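Local coordinates for protein cyclic nucleotide-gated potassium channel mll3241 (Mesorhizobium loti, PDB 4MUV) that forms a homotetrameric potassium channel activated by cyclic AMP, through the cytoplasmic cyclic nucleotide-binding domain seen here with cyclic GMP bound, at residues F114-L117 / C118-P122; I124-I127 / F128-T131. The protein carries 3 engineered substitutions. One frame throughout, in Å; residues are numbered along the deposited sequence.

Contact 1: residues F114-L117 / C118-P122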
# COMPACT_ATOMS: atom_id res chain seq x y z
N PHE A 114 -9.10 4.04 -0.41
CA PHE A 114 -9.16 2.59 -0.29
C PHE A 114 -10.61 2.12 -0.20
O PHE A 114 -10.97 1.12 -0.83
CB PHE A 114 -8.38 2.15 0.95
CG PHE A 114 -8.48 0.69 1.28
CD1 PHE A 114 -7.61 -0.23 0.72
CD2 PHE A 114 -9.43 0.23 2.19
CE1 PHE A 114 -7.66 -1.56 1.06
CE2 PHE A 114 -9.49 -1.12 2.52
CZ PHE A 114 -8.62 -2.00 1.94
N GLN A 115 -11.44 2.80 0.60
CA GLN A 115 -12.84 2.39 0.70
C GLN A 115 -13.56 2.59 -0.63
O GLN A 115 -14.37 1.76 -1.02
CB GLN A 115 -13.58 3.11 1.83
CG GLN A 115 -12.93 3.00 3.21
CD GLN A 115 -12.74 1.58 3.71
OE1 GLN A 115 -13.25 0.62 3.16
NE2 GLN A 115 -11.95 1.45 4.76
N MET A 116 -13.26 3.68 -1.32
CA MET A 116 -13.86 3.88 -2.63
C MET A 116 -13.44 2.78 -3.59
O MET A 116 -14.27 2.26 -4.32
CB MET A 116 -13.51 5.23 -3.22
CG MET A 116 -14.01 5.34 -4.63
SD MET A 116 -14.22 7.02 -5.20
CE MET A 116 -15.65 7.52 -4.27
N LEU A 117 -12.16 2.43 -3.57
CA LEU A 117 -11.67 1.36 -4.43
C LEU A 117 -12.38 0.04 -4.14
O LEU A 117 -12.81 -0.65 -5.05
CB LEU A 117 -10.16 1.21 -4.25
CG LEU A 117 -9.45 0.05 -4.96
CD1 LEU A 117 -9.67 0.09 -6.49
CD2 LEU A 117 -7.94 0.06 -4.63
N CYS A 118 -12.49 -0.33 -2.87
CA CYS A 118 -13.15 -1.57 -2.50
C CYS A 118 -14.63 -1.56 -2.87
O CYS A 118 -15.16 -2.58 -3.28
CB CYS A 118 -12.98 -1.85 -1.01
SG CYS A 118 -11.29 -2.29 -0.56
N SER A 119 -15.31 -0.42 -2.70
CA SER A 119 -16.72 -0.33 -3.04
C SER A 119 -16.95 -0.41 -4.55
O SER A 119 -18.00 -0.83 -4.98
CB SER A 119 -17.36 0.92 -2.41
OG SER A 119 -16.96 2.14 -2.98
N SER A 120 -15.94 0.00 -5.32
CA SER A 120 -16.00 0.04 -6.77
C SER A 120 -15.68 -1.32 -7.40
O SER A 120 -16.32 -1.71 -8.38
CB SER A 120 -15.06 1.11 -7.32
OG SER A 120 -15.48 2.42 -6.93
N SER A 121 -14.69 -2.02 -6.84
CA SER A 121 -14.15 -3.25 -7.42
C SER A 121 -14.22 -4.44 -6.47
O SER A 121 -13.34 -4.63 -5.63
CB SER A 121 -12.68 -3.07 -7.78
OG SER A 121 -12.10 -4.31 -8.21
N PRO A 122 -15.25 -5.28 -6.63
CA PRO A 122 -15.35 -6.49 -5.80
C PRO A 122 -14.15 -7.41 -5.91
O PRO A 122 -13.74 -7.99 -4.89
CB PRO A 122 -16.61 -7.20 -6.34
CG PRO A 122 -17.04 -6.44 -7.55
CD PRO A 122 -16.45 -5.09 -7.47

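Contact 2: residues I124-I127 / F128-T131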
# COMPACT_ATOMS: atom_id res chain seq x y z
N ILE A 124 -11.08 -6.60 -6.39
CA ILE A 124 -9.94 -6.07 -5.65
C ILE A 124 -10.21 -6.14 -4.15
O ILE A 124 -9.32 -6.48 -3.36
CB ILE A 124 -9.55 -4.66 -6.14
CG1 ILE A 124 -8.75 -4.77 -7.45
CG2 ILE A 124 -8.74 -3.91 -5.08
CD1 ILE A 124 -8.37 -3.45 -8.04
N ALA A 125 -11.44 -5.83 -3.74
CA ALA A 125 -11.79 -5.91 -2.33
C ALA A 125 -11.51 -7.30 -1.81
O ALA A 125 -11.01 -7.47 -0.69
CB ALA A 125 -13.23 -5.57 -2.13
N GLU A 126 -11.85 -8.32 -2.60
CA GLU A 126 -11.63 -9.71 -2.20
C GLU A 126 -10.15 -10.06 -2.14
O GLU A 126 -9.72 -10.80 -1.25
CB GLU A 126 -12.35 -10.66 -3.16
CG GLU A 126 -12.34 -12.14 -2.72
CD GLU A 126 -13.22 -12.40 -1.51
OE1 GLU A 126 -13.65 -11.44 -0.84
OE2 GLU A 126 -13.49 -13.59 -1.22
N ILE A 127 -9.36 -9.53 -3.08
CA ILE A 127 -7.91 -9.74 -3.03
C ILE A 127 -7.35 -9.17 -1.73
O ILE A 127 -6.54 -9.82 -1.07
CB ILE A 127 -7.19 -9.16 -4.24
CG1 ILE A 127 -7.50 -10.04 -5.46
CG2 ILE A 127 -5.67 -9.08 -4.02
CD1 ILE A 127 -7.23 -9.37 -6.78
N PHE A 128 -7.78 -7.98 -1.33
CA PHE A 128 -7.29 -7.40 -0.07
C PHE A 128 -7.72 -8.27 1.12
O PHE A 128 -6.93 -8.53 2.03
CB PHE A 128 -7.80 -5.97 0.12
CG PHE A 128 -7.17 -4.94 -0.79
CD1 PHE A 128 -5.82 -4.95 -1.06
CD2 PHE A 128 -7.96 -3.97 -1.38
CE1 PHE A 128 -5.28 -3.98 -1.87
CE2 PHE A 128 -7.41 -3.00 -2.17
CZ PHE A 128 -6.07 -3.01 -2.43
N ARG A 129 -8.97 -8.70 1.11
CA ARG A 129 -9.51 -9.47 2.23
C ARG A 129 -8.73 -10.79 2.36
O ARG A 129 -8.35 -11.19 3.47
CB ARG A 129 -11.02 -9.74 2.04
CG ARG A 129 -11.70 -10.39 3.27
CD ARG A 129 -13.15 -10.77 3.02
NE ARG A 129 -13.27 -11.85 2.04
CZ ARG A 129 -13.05 -13.14 2.30
NH1 ARG A 129 -12.73 -13.55 3.51
NH2 ARG A 129 -13.17 -14.02 1.32
N LYS A 130 -8.49 -11.46 1.23
CA LYS A 130 -7.75 -12.72 1.27
C LYS A 130 -6.28 -12.54 1.62
O LYS A 130 -5.70 -13.37 2.30
CB LYS A 130 -7.91 -13.47 -0.04
CG LYS A 130 -9.30 -14.04 -0.22
CD LYS A 130 -9.43 -14.78 -1.53
CE LYS A 130 -10.84 -15.30 -1.71
NZ LYS A 130 -11.08 -15.87 -3.06
N THR A 131 -5.67 -11.46 1.16
CA THR A 131 -4.28 -11.16 1.51
C THR A 131 -4.15 -10.95 3.03
O THR A 131 -3.22 -11.47 3.65
CB THR A 131 -3.75 -9.93 0.73
OG1 THR A 131 -3.71 -10.25 -0.66
CG2 THR A 131 -2.36 -9.57 1.18

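Contact 1: residues F114-L117 / C118-P122
Cys118 lays its sulfur over one face of the Phe114 ring, one turn back along the same helix. Its CB starts 3.6 Å from Phe114 O, the carbonyl that accepts the backbone N-H of Cys118. From there SG turns beside its own backbone N (chi1 -70°) and reaches the ring, 3.9 Å from the centroid and 19° off the ring normal, with Phe114 CZ the nearest carbon at 3.7 Å. Phe114 meets it by swinging CG away from its own nitrogen (chi1 173°), which sends the ring forward along the helix. A small, polarisable thiol suits this place, between the ring and Ala125 and Phe128 of the next helix. Met116 O, near the helix end, takes Ser120 N at 3.0 Å and Ser119 OG at 3.0 Å; in the conformer described, Ser120 OG adds a third bond at 2.9 Å, from above the carbonyl plane. Serines fit here because short hydroxyls can turn back onto carbonyls of the last turn. Leu117 O receives the N-H of Ser121, whose OG caps Ile124 N of the following helix. Replacing Phe114 with an alanine would probably leave the sulfur without its aromatic partner and open a gap beside Phe128. Phe114 packs on Leu88 and Ile89 of helix 85-90 and faces helix 122-139, while Leu117 reaches helix 28-37 at Ile34.

Contact 2: residues I124-I127 / F128-T131
Glu126 OE2 receives Arg129 NH2 at 2.6 Å and has Lys130 NZ farther off at 3.8 Å, a long salt bridge. Its twin OE1 takes Arg129 NE at 2.9 Å, so the guanidinium holds the carboxylate side-on with two nitrogens, one to each oxygen. Both oxygens lie near the guanidinium plane, yet the nitrogens approach from above the carboxylate plane, and the two planes stand 49° apart. The fit depends on a bend in each chain, at chi2 of Glu126 (71°) and at chi3 of Arg129 (67°), which brings the ends together three residues apart. Glu126 was modelled in two conformers, and this pairing belongs to the one described. Lys130, extended beyond CG, passes its aliphatic stem across the glutamate, CE lying 3.6 Å from Glu126 CG.

Elsewhere on the same turns the contact is apolar. Ile124 and Phe128 run side by side, and CG2 of Ile124 presses on CE2 of Phe128 at a tight 3.3 Å. The branched isoleucine and the flat ring suit a buried surface: Phe128 also meets Phe82 edge-to-face and packs on Met59 and Phe61 of strand 58-64. Thr131 lies against Glu85 of the nucleotide site. The chemistry thus gives the helix two characters: on the more open side the carboxylate probably offsets part of the positive charge of Arg129 and, more weakly, of Lys130, while hydrocarbon packs the buried side on helix 111-120 and strand 58-64.

Overall arrangement
The two contacts follow each other along the chain, contact 1 on helix 111-120 and contact 2 on helix 122-139, with centres about 10 Å apart. They meet where Phe114 CE1 lies 3.4 Å from Phe128 CD2, and Leu117 and Cys118 also reach Phe128. Cys118 O lies 3.7 Å from Ala125 CB, a small residue consistent with the close approach of the helices. These are the B and C helices of the cyclic nucleotide-binding domain, which follow its beta roll. Helix 85-90 touches both contacts, and Glu85 at its start belongs to the nucleotide site. The C helix continues to Arg135, another nucleotide-binding residue, so this aromatic junction joins the two C-terminal helices beside the ligand pocket.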